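Local coordinates for DUF3845 domain-containing protein (Bacteroides thetaiotaomicron VPI-5482, PDB 3GF6) that is of unknown function but is a bacterial lipoprotein, probably of the cell envelope, with an all-beta fold of two antiparallel sheets, at residues Tyr8-Arg17 / Phe142-Phe150; Ile131-Phe142 / Gln187-Ala197. All coordinates share one frame; numbering follows the deposited sequence.

Contact 1 of 2, residues Tyr8-Arg17 / Phe142-Phe150; sequences YPVGDVDIER and FQPYPPANF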
loop_
_atom_site.group_PDB
_atom_site.type_symbol
_atom_site.label_atom_id
_atom_site.label_comp_id
_atom_site.label_asym_id
_atom_site.label_seq_id
_atom_site.Cartn_x
_atom_site.Cartn_y
_atom_site.Cartn_z
ATOM N N TYR A 8 0.014 -15.565 0.810
ATOM C CA TYR A 8 -0.610 -14.650 1.752
ATOM C C TYR A 8 -1.831 -13.876 1.176
ATOM O O TYR A 8 -1.821 -12.640 1.118
ATOM C CB TYR A 8 0.429 -13.643 2.194
ATOM C CG TYR A 8 1.629 -14.172 2.972
ATOM C CD1 TYR A 8 1.474 -14.969 4.105
ATOM C CD2 TYR A 8 2.906 -13.789 2.623
ATOM C CE1 TYR A 8 2.593 -15.399 4.870
ATOM C CE2 TYR A 8 4.027 -14.220 3.356
ATOM C CZ TYR A 8 3.863 -14.990 4.499
ATOM O OH TYR A 8 4.981 -15.391 5.221
ATOM N N PRO A 9 -2.894 -14.600 0.768
ATOM C CA PRO A 9 -4.059 -13.941 0.171
ATOM C C PRO A 9 -4.921 -13.165 1.174
ATOM O O PRO A 9 -5.115 -13.603 2.310
ATOM C CB PRO A 9 -4.863 -15.105 -0.426
ATOM C CG PRO A 9 -4.579 -16.269 0.493
ATOM C CD PRO A 9 -3.091 -16.045 0.911
ATOM N N VAL A 10 -5.471 -12.054 0.714
ATOM C CA VAL A 10 -6.473 -11.309 1.454
ATOM C C VAL A 10 -7.560 -11.023 0.474
ATOM O O VAL A 10 -7.291 -10.503 -0.620
ATOM C CB VAL A 10 -5.913 -10.032 2.050
ATOM C CG1 VAL A 10 -7.039 -9.138 2.657
ATOM C CG2 VAL A 10 -4.823 -10.383 3.084
ATOM N N GLY A 11 -8.792 -11.358 0.873
ATOM C CA GLY A 11 -9.955 -11.186 0.040
ATOM C C GLY A 11 -10.709 -9.887 0.291
ATOM O O GLY A 11 -10.119 -8.806 0.367
ATOM N N ASP A 12 -12.035 -10.007 0.443
ATOM C CA ASP A 12 -12.887 -8.830 0.647
ATOM C C ASP A 12 -12.869 -8.427 2.116
ATOM O O ASP A 12 -13.790 -8.692 2.878
ATOM C CB ASP A 12 -14.295 -9.082 0.125
ATOM C CG ASP A 12 -14.310 -9.512 -1.347
ATOM O OD1 ASP A 12 -13.488 -8.994 -2.164
ATOM O OD2 ASP A 12 -15.160 -10.373 -1.683
ATOM N N VAL A 13 -11.770 -7.805 2.515
ATOM C CA VAL A 13 -11.521 -7.507 3.898
ATOM C C VAL A 13 -11.580 -5.993 4.078
ATOM O O VAL A 13 -11.097 -5.237 3.241
ATOM C CB VAL A 13 -10.158 -8.036 4.354
ATOM C CG1 VAL A 13 -9.788 -7.461 5.694
ATOM C CG2 VAL A 13 -10.182 -9.532 4.398
ATOM N N ASP A 14 -12.187 -5.571 5.172
ATOM C CA ASP A 14 -12.254 -4.161 5.527
ATOM C C ASP A 14 -12.028 -4.002 7.033
ATOM O O ASP A 14 -12.976 -4.136 7.841
ATOM C CB ASP A 14 -13.613 -3.590 5.134
ATOM C CG ASP A 14 -13.661 -2.098 5.232
ATOM O OD1 ASP A 14 -12.733 -1.488 5.800
ATOM O OD2 ASP A 14 -14.655 -1.518 4.742
ATOM N N ILE A 15 -10.772 -3.751 7.385
ATOM C CA ILE A 15 -10.307 -3.529 8.757
ATOM C C ILE A 15 -9.920 -2.065 8.937
ATOM O O ILE A 15 -9.103 -1.535 8.151
ATOM C CB ILE A 15 -9.029 -4.387 9.033
ATOM C CG1 ILE A 15 -9.380 -5.879 9.068
ATOM C CG2 ILE A 15 -8.328 -3.980 10.333
ATOM C CD1 ILE A 15 -8.210 -6.785 8.702
ATOM N N GLU A 16 -10.475 -1.408 9.949
ATOM C CA GLU A 16 -10.043 -0.050 10.319
ATOM C C GLU A 16 -9.940 0.035 11.822
ATOM O O GLU A 16 -10.916 -0.260 12.507
ATOM C CB GLU A 16 -11.035 1.012 9.831
ATOM C CG GLU A 16 -10.821 1.491 8.420
ATOM C CD GLU A 16 -11.667 2.720 8.068
ATOM O OE1 GLU A 16 -11.676 3.724 8.840
ATOM O OE2 GLU A 16 -12.340 2.657 7.019
ATOM N N ARG A 17 -8.763 0.389 12.314
ATOM C CA ARG A 17 -8.530 0.535 13.732
ATOM C C ARG A 17 -8.087 1.961 14.015
ATOM O O ARG A 17 -7.687 2.712 13.100
ATOM C CB ARG A 17 -7.440 -0.409 14.222
ATOM C CG ARG A 17 -7.658 -1.892 13.841
ATOM C CD ARG A 17 -6.713 -2.749 14.646
ATOM N NE ARG A 17 -6.343 -3.974 13.944
ATOM C CZ ARG A 17 -7.101 -5.053 13.843
ATOM N NH1 ARG A 17 -8.313 -5.094 14.367
ATOM N NH2 ARG A 17 -6.636 -6.097 13.206
ATOM N N PHE A 142 5.366 -4.943 8.452
ATOM C CA PHE A 142 5.329 -5.245 7.031
ATOM C C PHE A 142 4.741 -6.632 6.781
ATOM O O PHE A 142 5.252 -7.624 7.281
ATOM C CB PHE A 142 6.750 -5.129 6.417
ATOM C CG PHE A 142 6.765 -5.257 4.940
ATOM C CD1 PHE A 142 6.750 -6.490 4.326
ATOM C CD2 PHE A 142 6.676 -4.098 4.134
ATOM C CE1 PHE A 142 6.688 -6.594 2.923
ATOM C CE2 PHE A 142 6.631 -4.187 2.736
ATOM C CZ PHE A 142 6.637 -5.440 2.136
ATOM N N GLN A 143 3.678 -6.679 5.981
ATOM C CA GLN A 143 2.961 -7.907 5.613
ATOM C C GLN A 143 2.696 -8.884 6.788
ATOM O O GLN A 143 2.944 -10.072 6.663
ATOM C CB GLN A 143 3.651 -8.616 4.444
ATOM C CG GLN A 143 2.680 -9.439 3.576
ATOM C CD GLN A 143 3.321 -10.204 2.455
ATOM O OE1 GLN A 143 4.527 -10.518 2.471
ATOM N NE2 GLN A 143 2.545 -10.504 1.475
ATOM N N PRO A 144 2.157 -8.381 7.931
ATOM C CA PRO A 144 1.780 -9.337 8.975
ATOM C C PRO A 144 0.625 -10.197 8.474
ATOM O O PRO A 144 -0.279 -9.684 7.816
ATOM C CB PRO A 144 1.304 -8.435 10.121
ATOM C CG PRO A 144 0.763 -7.196 9.412
ATOM C CD PRO A 144 1.742 -7.000 8.262
ATOM N N TYR A 145 0.639 -11.489 8.777
ATOM C CA TYR A 145 -0.361 -12.377 8.196
ATOM C C TYR A 145 -0.862 -13.407 9.190
ATOM O O TYR A 145 -0.074 -14.074 9.863
ATOM C CB TYR A 145 0.196 -13.105 6.981
ATOM C CG TYR A 145 -0.905 -13.722 6.166
ATOM C CD1 TYR A 145 -1.303 -15.045 6.350
ATOM C CD2 TYR A 145 -1.592 -12.956 5.245
ATOM C CE1 TYR A 145 -2.348 -15.600 5.586
ATOM C CE2 TYR A 145 -2.643 -13.500 4.490
ATOM C CZ TYR A 145 -3.009 -14.819 4.671
ATOM O OH TYR A 145 -4.035 -15.338 3.918
ATOM N N PRO A 146 -2.189 -13.576 9.265
ATOM C CA PRO A 146 -3.257 -12.870 8.558
ATOM C C PRO A 146 -3.487 -11.496 9.197
ATOM O O PRO A 146 -3.477 -11.374 10.416
ATOM C CB PRO A 146 -4.472 -13.782 8.729
ATOM C CG PRO A 146 -4.018 -14.954 9.526
ATOM C CD PRO A 146 -2.725 -14.624 10.147
ATOM N N PRO A 147 -3.638 -10.446 8.379
ATOM C CA PRO A 147 -3.624 -9.097 8.946
ATOM C C PRO A 147 -4.720 -8.827 9.990
ATOM O O PRO A 147 -4.497 -8.082 10.985
ATOM C CB PRO A 147 -3.784 -8.186 7.722
ATOM C CG PRO A 147 -4.011 -9.047 6.543
ATOM C CD PRO A 147 -3.802 -10.475 6.913
ATOM N N ALA A 148 -5.874 -9.462 9.830
ATOM C CA ALA A 148 -6.954 -9.280 10.801
ATOM C C ALA A 148 -6.566 -9.661 12.227
ATOM O O ALA A 148 -7.161 -9.133 13.165
ATOM C CB ALA A 148 -8.221 -10.048 10.356
ATOM N N ASN A 149 -5.563 -10.532 12.399
ATOM C CA ASN A 149 -5.114 -11.000 13.710
ATOM C C ASN A 149 -4.131 -10.066 14.422
ATOM O O ASN A 149 -3.699 -10.382 15.523
ATOM C CB ASN A 149 -4.472 -12.391 13.611
ATOM C CG ASN A 149 -5.474 -13.504 13.226
ATOM O OD1 ASN A 149 -6.651 -13.248 12.920
ATOM N ND2 ASN A 149 -4.993 -14.734 13.216
ATOM N N PHE A 150 -3.739 -8.954 13.795
ATOM C CA PHE A 150 -2.718 -8.071 14.370
ATOM C C PHE A 150 -3.306 -6.695 14.701
ATOM O O PHE A 150 -3.785 -5.998 13.806
ATOM C CB PHE A 150 -1.556 -7.879 13.393
ATOM C CG PHE A 150 -0.713 -9.088 13.193
ATOM C CD1 PHE A 150 -1.142 -10.128 12.362
ATOM C CD2 PHE A 150 0.534 -9.192 13.799
ATOM C CE1 PHE A 150 -0.357 -11.266 12.156
ATOM C CE2 PHE A 150 1.332 -10.324 13.601
ATOM C CZ PHE A 150 0.890 -11.360 12.775
#

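Contact 2 of 2, residues Ile131-Phe142 / Gln187-Ala197; sequences IDYVYAQLASLF and QLYFNLFINLA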
loop_
_atom_site.group_PDB
_atom_site.type_symbol
_atom_site.label_atom_id
_atom_site.label_comp_id
_atom_site.label_asym_id
_atom_site.label_seq_id
_atom_site.Cartn_x
_atom_site.Cartn_y
_atom_site.Cartn_z
ATOM N N ILE A 131 -6.237 -10.666 -11.560
ATOM C CA ILE A 131 -5.856 -10.300 -10.231
ATOM C C ILE A 131 -6.422 -11.383 -9.274
ATOM O O ILE A 131 -7.644 -11.482 -9.079
ATOM C CB ILE A 131 -6.399 -8.901 -9.853
ATOM C CG1 ILE A 131 -5.832 -7.820 -10.785
ATOM C CG2 ILE A 131 -6.110 -8.594 -8.359
ATOM C CD1 ILE A 131 -6.623 -6.505 -10.813
ATOM N N ASP A 132 -5.533 -12.198 -8.704
ATOM C CA ASP A 132 -5.872 -13.195 -7.670
ATOM C C ASP A 132 -6.280 -12.507 -6.373
ATOM O O ASP A 132 -7.317 -12.788 -5.807
ATOM C CB ASP A 132 -4.662 -14.116 -7.423
ATOM C CG ASP A 132 -4.904 -15.154 -6.333
ATOM O OD1 ASP A 132 -5.987 -15.778 -6.317
ATOM O OD2 ASP A 132 -4.041 -15.319 -5.456
ATOM N N TYR A 133 -5.434 -11.612 -5.893
ATOM C CA TYR A 133 -5.799 -10.758 -4.765
ATOM C C TYR A 133 -5.096 -9.420 -4.872
ATOM O O TYR A 133 -4.059 -9.301 -5.541
ATOM C CB TYR A 133 -5.514 -11.453 -3.427
ATOM C CG TYR A 133 -4.043 -11.515 -2.991
ATOM C CD1 TYR A 133 -3.409 -10.407 -2.428
ATOM C CD2 TYR A 133 -3.336 -12.698 -3.060
ATOM C CE1 TYR A 133 -2.066 -10.470 -2.067
ATOM C CE2 TYR A 133 -2.012 -12.788 -2.639
ATOM C CZ TYR A 133 -1.377 -11.670 -2.156
ATOM O OH TYR A 133 -0.066 -11.753 -1.704
ATOM N N VAL A 134 -5.676 -8.418 -4.229
ATOM C CA VAL A 134 -5.085 -7.088 -4.116
ATOM C C VAL A 134 -5.630 -6.432 -2.856
ATOM O O VAL A 134 -6.843 -6.437 -2.624
ATOM C CB VAL A 134 -5.336 -6.187 -5.359
ATOM C CG1 VAL A 134 -6.829 -6.139 -5.786
ATOM C CG2 VAL A 134 -4.822 -4.762 -5.125
ATOM N N TYR A 135 -4.752 -5.865 -2.056
ATOM C CA TYR A 135 -5.181 -5.083 -0.911
ATOM C C TYR A 135 -4.228 -3.964 -0.535
ATOM O O TYR A 135 -3.026 -4.078 -0.773
ATOM C CB TYR A 135 -5.424 -5.962 0.294
ATOM C CG TYR A 135 -4.251 -6.654 0.954
ATOM C CD1 TYR A 135 -3.719 -7.832 0.441
ATOM C CD2 TYR A 135 -3.723 -6.171 2.126
ATOM C CE1 TYR A 135 -2.707 -8.509 1.127
ATOM C CE2 TYR A 135 -2.691 -6.824 2.793
ATOM C CZ TYR A 135 -2.193 -7.983 2.283
ATOM O OH TYR A 135 -1.254 -8.643 2.987
ATOM N N ALA A 136 -4.792 -2.897 0.059
ATOM C CA ALA A 136 -4.048 -1.742 0.586
ATOM C C ALA A 136 -3.953 -1.879 2.094
ATOM O O ALA A 136 -4.921 -2.288 2.755
ATOM C CB ALA A 136 -4.698 -0.386 0.179
ATOM N N GLN A 137 -2.772 -1.605 2.632
ATOM C CA GLN A 137 -2.569 -1.747 4.057
ATOM C C GLN A 137 -1.682 -0.684 4.680
ATOM O O GLN A 137 -0.604 -0.375 4.180
ATOM C CB GLN A 137 -1.986 -3.126 4.349
ATOM C CG GLN A 137 -1.830 -3.432 5.800
ATOM C CD GLN A 137 -1.790 -4.914 6.035
ATOM O OE1 GLN A 137 -2.831 -5.531 6.182
ATOM N NE2 GLN A 137 -0.583 -5.502 6.065
ATOM N N LEU A 138 -2.203 -0.123 5.773
ATOM C CA LEU A 138 -1.455 0.772 6.665
ATOM C C LEU A 138 -1.283 -0.001 7.963
ATOM O O LEU A 138 -2.259 -0.467 8.522
ATOM C CB LEU A 138 -2.252 2.026 6.926
ATOM C CG LEU A 138 -1.615 3.125 7.727
ATOM C CD1 LEU A 138 -0.491 3.737 6.811
ATOM C CD2 LEU A 138 -2.706 4.164 8.224
ATOM N N ALA A 139 -0.042 -0.103 8.433
ATOM C CA ALA A 139 0.334 -0.986 9.528
ATOM C C ALA A 139 1.669 -0.580 10.137
ATOM O O ALA A 139 2.489 0.068 9.481
ATOM C CB ALA A 139 0.409 -2.445 9.031
ATOM N N SER A 140 1.891 -0.987 11.378
ATOM C CA SER A 140 3.199 -0.820 12.030
ATOM C C SER A 140 4.138 -2.026 11.817
ATOM O O SER A 140 5.196 -2.044 12.387
ATOM C CB SER A 140 3.004 -0.503 13.507
ATOM O OG SER A 140 2.535 -1.660 14.164
ATOM N N LEU A 141 3.704 -3.042 11.046
ATOM C CA LEU A 141 4.520 -4.180 10.599
ATOM C C LEU A 141 4.381 -4.315 9.085
ATOM O O LEU A 141 3.383 -3.854 8.526
ATOM C CB LEU A 141 4.047 -5.474 11.256
ATOM C CG LEU A 141 4.156 -5.482 12.787
ATOM C CD1 LEU A 141 3.503 -6.739 13.342
ATOM C CD2 LEU A 141 5.647 -5.365 13.223
ATOM N N PHE A 142 5.366 -4.943 8.452
ATOM C CA PHE A 142 5.329 -5.245 7.031
ATOM C C PHE A 142 4.741 -6.632 6.781
ATOM O O PHE A 142 5.252 -7.624 7.281
ATOM C CB PHE A 142 6.750 -5.129 6.417
ATOM C CG PHE A 142 6.765 -5.257 4.940
ATOM C CD1 PHE A 142 6.750 -6.490 4.326
ATOM C CD2 PHE A 142 6.676 -4.098 4.134
ATOM C CE1 PHE A 142 6.688 -6.594 2.923
ATOM C CE2 PHE A 142 6.631 -4.187 2.736
ATOM C CZ PHE A 142 6.637 -5.440 2.136
ATOM N N GLN A 187 7.709 2.085 13.244
ATOM C CA GLN A 187 7.764 2.318 11.819
ATOM C C GLN A 187 6.357 2.127 11.253
ATOM O O GLN A 187 5.646 1.244 11.703
ATOM C CB GLN A 187 8.747 1.345 11.143
ATOM C CG GLN A 187 10.155 1.460 11.680
ATOM C CD GLN A 187 11.079 0.413 11.086
ATOM O OE1 GLN A 187 11.875 0.727 10.201
ATOM N NE2 GLN A 187 11.005 -0.824 11.595
ATOM N N LEU A 188 5.982 2.979 10.294
ATOM C CA LEU A 188 4.679 2.948 9.627
ATOM C C LEU A 188 4.854 2.539 8.155
ATOM O O LEU A 188 5.654 3.149 7.405
ATOM C CB LEU A 188 4.027 4.332 9.719
ATOM C CG LEU A 188 2.565 4.471 9.280
ATOM C CD1 LEU A 188 1.644 3.706 10.226
ATOM C CD2 LEU A 188 2.182 5.988 9.215
ATOM N N TYR A 189 4.051 1.559 7.746
ATOM C CA TYR A 189 4.093 0.993 6.391
ATOM C C TYR A 189 2.790 1.295 5.658
ATOM O O TYR A 189 1.718 1.190 6.261
ATOM C CB TYR A 189 4.322 -0.519 6.434
ATOM C CG TYR A 189 5.605 -0.904 7.170
ATOM C CD1 TYR A 189 5.627 -1.079 8.557
ATOM C CD2 TYR A 189 6.795 -1.046 6.482
ATOM C CE1 TYR A 189 6.797 -1.404 9.233
ATOM C CE2 TYR A 189 7.997 -1.394 7.170
ATOM C CZ TYR A 189 7.986 -1.543 8.534
ATOM O OH TYR A 189 9.150 -1.885 9.206
ATOM N N PHE A 190 2.904 1.658 4.382
ATOM C CA PHE A 190 1.721 1.892 3.496
ATOM C C PHE A 190 2.021 1.310 2.140
ATOM O O PHE A 190 2.938 1.760 1.451
ATOM C CB PHE A 190 1.361 3.374 3.475
ATOM C CG PHE A 190 0.096 3.714 2.746
ATOM C CD1 PHE A 190 -1.082 2.959 2.905
ATOM C CD2 PHE A 190 0.054 4.864 1.947
ATOM C CE1 PHE A 190 -2.266 3.317 2.214
ATOM C CE2 PHE A 190 -1.103 5.208 1.258
ATOM C CZ PHE A 190 -2.257 4.430 1.390
ATOM N N ASN A 191 1.308 0.222 1.816
ATOM C CA ASN A 191 1.603 -0.588 0.644
ATOM C C ASN A 191 0.359 -1.194 0.024
ATOM O O ASN A 191 -0.693 -1.271 0.663
ATOM C CB ASN A 191 2.540 -1.767 0.960
ATOM C CG ASN A 191 3.863 -1.340 1.542
ATOM O OD1 ASN A 191 4.896 -1.205 0.827
ATOM N ND2 ASN A 191 3.868 -1.137 2.847
ATOM N N LEU A 192 0.500 -1.603 -1.231
ATOM C CA LEU A 192 -0.389 -2.580 -1.853
ATOM C C LEU A 192 0.333 -3.927 -1.923
ATOM O O LEU A 192 1.537 -3.997 -2.238
ATOM C CB LEU A 192 -0.798 -2.198 -3.272
ATOM C CG LEU A 192 -1.570 -0.897 -3.483
ATOM C CD1 LEU A 192 -1.880 -0.700 -4.992
ATOM C CD2 LEU A 192 -2.842 -0.900 -2.705
ATOM N N PHE A 193 -0.398 -4.988 -1.630
ATOM C CA PHE A 193 0.067 -6.361 -1.799
ATOM C C PHE A 193 -0.813 -7.045 -2.852
ATOM O O PHE A 193 -2.057 -6.949 -2.764
ATOM C CB PHE A 193 0.034 -7.089 -0.432
ATOM C CG PHE A 193 1.037 -6.548 0.552
ATOM C CD1 PHE A 193 2.365 -6.924 0.502
ATOM C CD2 PHE A 193 0.651 -5.707 1.552
ATOM C CE1 PHE A 193 3.284 -6.388 1.348
ATOM C CE2 PHE A 193 1.565 -5.188 2.435
ATOM C CZ PHE A 193 2.890 -5.577 2.374
ATOM N N ILE A 194 -0.171 -7.614 -3.879
ATOM C CA ILE A 194 -0.848 -8.131 -5.069
ATOM C C ILE A 194 -0.358 -9.525 -5.433
ATOM O O ILE A 194 0.818 -9.849 -5.256
ATOM C CB ILE A 194 -0.653 -7.164 -6.295
ATOM C CG1 ILE A 194 -1.328 -5.837 -6.029
ATOM C CG2 ILE A 194 -1.245 -7.791 -7.624
ATOM C CD1 ILE A 194 -0.721 -4.684 -6.872
ATOM N N ASN A 195 -1.246 -10.363 -5.972
ATOM C CA ASN A 195 -0.814 -11.563 -6.660
ATOM C C ASN A 195 -1.628 -11.696 -7.945
ATOM O O ASN A 195 -2.820 -11.504 -7.923
ATOM C CB ASN A 195 -1.007 -12.840 -5.837
ATOM C CG ASN A 195 -0.446 -14.071 -6.552
ATOM O OD1 ASN A 195 0.704 -14.053 -7.010
ATOM N ND2 ASN A 195 -1.277 -15.120 -6.716
ATOM N N LEU A 196 -0.963 -11.953 -9.051
ATOM C CA LEU A 196 -1.677 -12.276 -10.306
ATOM C C LEU A 196 -1.522 -13.747 -10.645
ATOM O O LEU A 196 -0.468 -14.336 -10.445
ATOM C CB LEU A 196 -1.125 -11.471 -11.482
ATOM C CG LEU A 196 -0.864 -9.979 -11.271
ATOM C CD1 LEU A 196 -0.180 -9.336 -12.519
ATOM C CD2 LEU A 196 -2.145 -9.234 -10.907
ATOM N N ALA A 197 -2.595 -14.328 -11.179
ATOM C CA ALA A 197 -2.603 -15.696 -11.699
ATOM C C ALA A 197 -2.876 -15.609 -13.186
ATOM O O ALA A 197 -3.673 -14.788 -13.635
ATOM C CB ALA A 197 -3.674 -16.549 -10.952
HETATM O O HOH W 1 2.003 -9.617 -2.356
#

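Contact 1 of 2, residues Tyr8-Arg17 / Phe142-Phe150
Y8-R17 and F142-F150 run past each other without pairing as strands, Y8 opposite Y145 with CA atoms 6.8 Å apart and I15 opposite A148 with CA atoms 7.0 Å apart. The first runs extended into the short strand 14-16; the second passes a cis peptide before P146 and closes in a 3-10 turn at P147-N149. Y145 carries one end. Its CG lies anti to the backbone N (chi1 -165°), which carries the ring across P9 until Y145 OH donates to a lone pair of P9 O at 2.6 Å, in the carbonyl plane. Y8 CA sits over one face of this ring in a CH-pi contact, and Y8 CD1 reaches Y145 CG at 3.4 Å toward the rim, the two rings oblique at 47°; P146 CB covers the opposite face. A leucine in place of Y145 would probably leave P9 O without this donor and strip the Y8 ring of much of its support. Further along, V10 CG2 packs on P147 CG and I15 CD1 on A148 CB. At the far end R17 NH2 bonds to A148 O at 3.1 Å, from above that carbonyl's plane, and weakly to F150 O, while I15 CG2 lies over one guanidinium face. Y8 OH is hydrogen-bonded to N93. Strand 153-158 pairs with V13, I15 and R17, and strand 129-139 lies beneath, with P9 on Y133.

Contact 2 of 2, residues Ile131-Phe142 / Gln187-Ala197
A classic beta bulge, in which D132 and Y133 both face N195, interrupts the pairing of two otherwise regular strands. N195 O takes the N-H of D132 at 2.9 Å and, more weakly, that of Y133. The N195 side chain, anti to its own N (chi1 -176°), reaches back across the bulge, and ND2 meets D132 OD2 at 3.0 Å in a nearly straight bond (172°), on the anti side of the carboxylate and tilted out of its plane. Y7 OH also bonds to D132 OD2, and T58 to N195 OD1. Beyond the bulge, 133-139 and 187-197 form an antiparallel ladder within one sheet of a two-sheet beta sandwich, consistent with a place in the C1q/TNF clan, with V134, A136, L138, F190, L192 and I194 on the face toward strand 112-123 of the other sheet. A136 CB and L192 CD2 are tight there at 3.5 Å. The other face bears an aromatic cluster. Y135 lies with its face over F193 CB, and F193 points its edge at the face of F142, planes 78° apart, with F193 CE1 and F142 CZ at 3.6 Å. F142 in turn meets the Y189 face offset edge-to-face, its CB over that ring. A water links Y133 OH to I194 O, to which it donates.

The two contacts lie side by side, their centres about 9 Å apart, and both involve the same antiparallel sheet. Along the chain the segments alternate: 8-17, then 131-142, then 142-150, then 187-197, with F142 common to both contacts as strand 129-139 passes into the loop that leads to strand 153-158. Contact 2 forms the buried middle of the sheet, whereas contact 1 lies over the face that carries Y133, Y135 and Q137. They touch directly: V10 CG2 packs on Y135 CE1 at 3.4 Å and P147 CB on Q137 OE1 at 3.2 Å. The N-terminal segment and the loop thus cover part of the sheet face turned away from strand 112-123.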